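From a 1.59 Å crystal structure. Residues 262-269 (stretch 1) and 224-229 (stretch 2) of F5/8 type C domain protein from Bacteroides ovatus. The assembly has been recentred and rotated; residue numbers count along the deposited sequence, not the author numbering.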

# COMPACT_ATOMS: atom_id res chain seq x y z
N PHE A 262 10.20 -16.57 -0.84
CA PHE A 262 8.75 -16.63 -0.71
C PHE A 262 8.33 -15.19 -0.90
O PHE A 262 9.20 -14.29 -0.88
CB PHE A 262 8.34 -17.19 0.69
CG PHE A 262 9.12 -16.60 1.84
CD1 PHE A 262 10.35 -17.13 2.24
CD2 PHE A 262 8.65 -15.48 2.50
CE1 PHE A 262 11.09 -16.54 3.34
CE2 PHE A 262 9.35 -14.91 3.56
CZ PHE A 262 10.58 -15.42 4.00
N SER A 263 7.05 -14.96 -1.12
CA SER A 263 6.60 -13.63 -1.50
C SER A 263 7.04 -12.47 -0.60
O SER A 263 7.40 -11.44 -1.13
CB SER A 263 5.11 -13.58 -1.70
OG SER A 263 4.74 -14.52 -2.69
N LYS A 264 7.02 -12.66 0.72
CA LYS A 264 7.37 -11.68 1.68
C LYS A 264 8.91 -11.56 1.93
O LYS A 264 9.34 -10.70 2.62
CB LYS A 264 6.68 -12.00 3.03
CG LYS A 264 6.71 -10.91 4.08
CD LYS A 264 5.92 -11.40 5.33
CE LYS A 264 6.09 -10.50 6.54
NZ LYS A 264 5.40 -9.27 6.39
N ALA A 265 9.72 -12.42 1.32
CA ALA A 265 11.16 -12.44 1.64
C ALA A 265 11.83 -11.16 1.25
O ALA A 265 11.40 -10.44 0.32
CB ALA A 265 11.78 -13.62 0.95
N GLU A 266 12.92 -10.90 1.95
CA GLU A 266 13.68 -9.68 1.73
C GLU A 266 14.45 -9.64 0.44
O GLU A 266 14.37 -8.60 -0.27
CB GLU A 266 14.59 -9.50 2.89
CG GLU A 266 13.76 -9.07 4.07
CD GLU A 266 14.50 -9.13 5.33
OE1 GLU A 266 15.61 -9.76 5.35
OE2 GLU A 266 13.93 -8.64 6.34
N ASP A 267 15.15 -10.72 0.12
CA ASP A 267 16.00 -10.78 -1.08
C ASP A 267 15.45 -11.77 -2.07
O ASP A 267 15.44 -12.98 -1.79
CB ASP A 267 17.41 -11.18 -0.67
CG ASP A 267 18.39 -11.28 -1.86
OD1 ASP A 267 18.06 -10.82 -2.97
OD2 ASP A 267 19.49 -11.85 -1.65
N LEU A 268 15.03 -11.25 -3.22
CA LEU A 268 14.48 -12.02 -4.27
C LEU A 268 15.30 -11.94 -5.56
O LEU A 268 14.84 -12.44 -6.58
CB LEU A 268 13.02 -11.65 -4.51
CG LEU A 268 12.09 -11.87 -3.28
CD1 LEU A 268 10.71 -11.39 -3.60
CD2 LEU A 268 12.07 -13.38 -2.92
N GLY A 269 16.51 -11.38 -5.52
CA GLY A 269 17.32 -11.30 -6.75
C GLY A 269 18.73 -10.79 -6.70
O GLY A 269 19.25 -10.51 -7.77
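Stretch 2 (224-229) VRWVGN

No direct hydrogen bond joins these two segments, although backbone polar groups lie at the heart of their contact; instead, two ordered waters carry the polar connections between them. The example illustrates a general principle: where carbonyls of two segments crowd together, a water that donates twice can bridge them.

The clearest case is the first water. It donates to Ser-263 O and to Trp-226 O, each at 2.8 Å from the water oxygen, and accepts from Arg-225 NH1, also at 2.8 Å. One molecule thereby ties a carbonyl of stretch 1 to both a carbonyl and a guanidinium of stretch 2. Separately, Ser-263 O and Val-227 O approach to 3.3 Å; both are acceptors, so their proximity is not a bond, and the water does not bridge them.

The backbones differ in character. Stretch 1 has no regular helix or strand; it begins with a type I beta turn from Phe-262 to Ala-265, closed by a hydrogen bond from Ala-265 N to Phe-262 O at 2.9 Å. Farther along, Gly-269 N donates to Asp-267 OD1 at 3.0 Å, a local link between two residues that do not themselves touch stretch 2. Stretch 2 runs as a strand through Arg-225 and Trp-226, then leaves it as loop or turn from Val-227 onward. The CA atoms come nearest at Gly-228, whose CA lies 3.9 Å from Lys-264 CA. End to end, the two CA paths run crosswise, leaning toward opposite directions: Leu-268, late in stretch 1, meets early Arg-225, and early Lys-264 meets late Gly-228. With no ladder of paired residues, the contact is better described as a turn resting against a loop than as two strands side by side.

Gly-228 shows why glycine suits such a close approach. A CB here would point toward stretch 1 and fall 2.4 Å from Ser-263 O and 2.7 Å from Lys-264 CA, both clashes. Its phi of 113° and psi of -1° independently call for glycine, since a CB would also be jammed against the preceding carbonyl oxygen. Without that atom, Gly-228 CA can make a CA-H...O contact with Ser-263 O at 3.5 Å.

Side chains fill in around this backbone meeting. Ser-263 points toward stretch 2 and sets its CB 3.7 Å from Trp-226 CE3, an oblique approach to the indole. Trp-226 itself leaves its backbone sideways, but its end comes nearer to stretch 1. Lys-264 also starts sideways, and its CG packs 3.5 Å from Gly-228 O. The same carbonyl takes part in the second bridge: the other water donates to Gly-228 O at 3.1 Å and accepts from Lys-264 NZ at 2.8 Å.

At the other end of the contact, Leu-268 and Arg-225 point toward each other's stretch, with Leu-268 CD1 3.6 Å from Arg-225 NH1. In all, 271 Å² is buried, both sides summed.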

# COMPACT_ATOMS: atom_id res chain seq x y z
N VAL A 224 2.60 -10.93 -12.96
CA VAL A 224 2.66 -9.90 -11.90
C VAL A 224 2.73 -10.60 -10.54
O VAL A 224 1.95 -11.51 -10.27
CB VAL A 224 1.44 -9.01 -11.97
CG1 VAL A 224 1.28 -8.05 -10.77
CG2 VAL A 224 1.39 -8.15 -13.24
N ARG A 225 3.68 -10.15 -9.72
CA ARG A 225 4.02 -10.77 -8.45
C ARG A 225 3.44 -9.91 -7.31
O ARG A 225 3.65 -8.70 -7.26
CB ARG A 225 5.55 -10.86 -8.33
CG ARG A 225 6.12 -11.12 -6.96
CD ARG A 225 7.59 -11.35 -7.00
NE ARG A 225 8.31 -10.22 -7.53
CZ ARG A 225 8.86 -9.22 -6.85
NH1 ARG A 225 8.75 -9.12 -5.53
NH2 ARG A 225 9.50 -8.29 -7.52
N TRP A 226 2.81 -10.58 -6.35
CA TRP A 226 2.41 -9.90 -5.14
C TRP A 226 3.65 -9.43 -4.37
O TRP A 226 4.52 -10.23 -4.13
CB TRP A 226 1.67 -10.88 -4.27
CG TRP A 226 1.16 -10.29 -2.97
CD1 TRP A 226 0.52 -9.13 -2.84
CD2 TRP A 226 1.17 -10.90 -1.67
NE1 TRP A 226 0.18 -8.90 -1.52
CE2 TRP A 226 0.56 -9.99 -0.78
CE3 TRP A 226 1.71 -12.09 -1.17
CZ2 TRP A 226 0.42 -10.26 0.57
CZ3 TRP A 226 1.55 -12.37 0.21
CH2 TRP A 226 0.89 -11.44 1.05
N VAL A 227 3.65 -8.20 -3.89
CA VAL A 227 4.79 -7.65 -3.21
C VAL A 227 5.10 -8.46 -1.93
O VAL A 227 6.24 -8.37 -1.48
CB VAL A 227 4.65 -6.15 -2.91
CG1 VAL A 227 3.63 -5.88 -1.86
CG2 VAL A 227 6.01 -5.52 -2.57
N GLY A 228 4.08 -9.11 -1.30
CA GLY A 228 4.34 -9.96 -0.12
C GLY A 228 3.76 -9.44 1.15
O GLY A 228 3.92 -10.06 2.19
N ASN A 229 3.12 -8.30 1.12
CA ASN A 229 2.36 -7.72 2.26
C ASN A 229 1.17 -6.91 1.76
O ASN A 229 1.15 -6.54 0.56
CB ASN A 229 3.26 -6.88 3.18
CG ASN A 229 3.64 -5.58 2.56
OD1 ASN A 229 2.94 -4.60 2.70
ND2 ASN A 229 4.76 -5.53 1.92
O HOH W 1 7.25 -10.70 -3.78
O HOH W 2 2.92 -9.78 5.11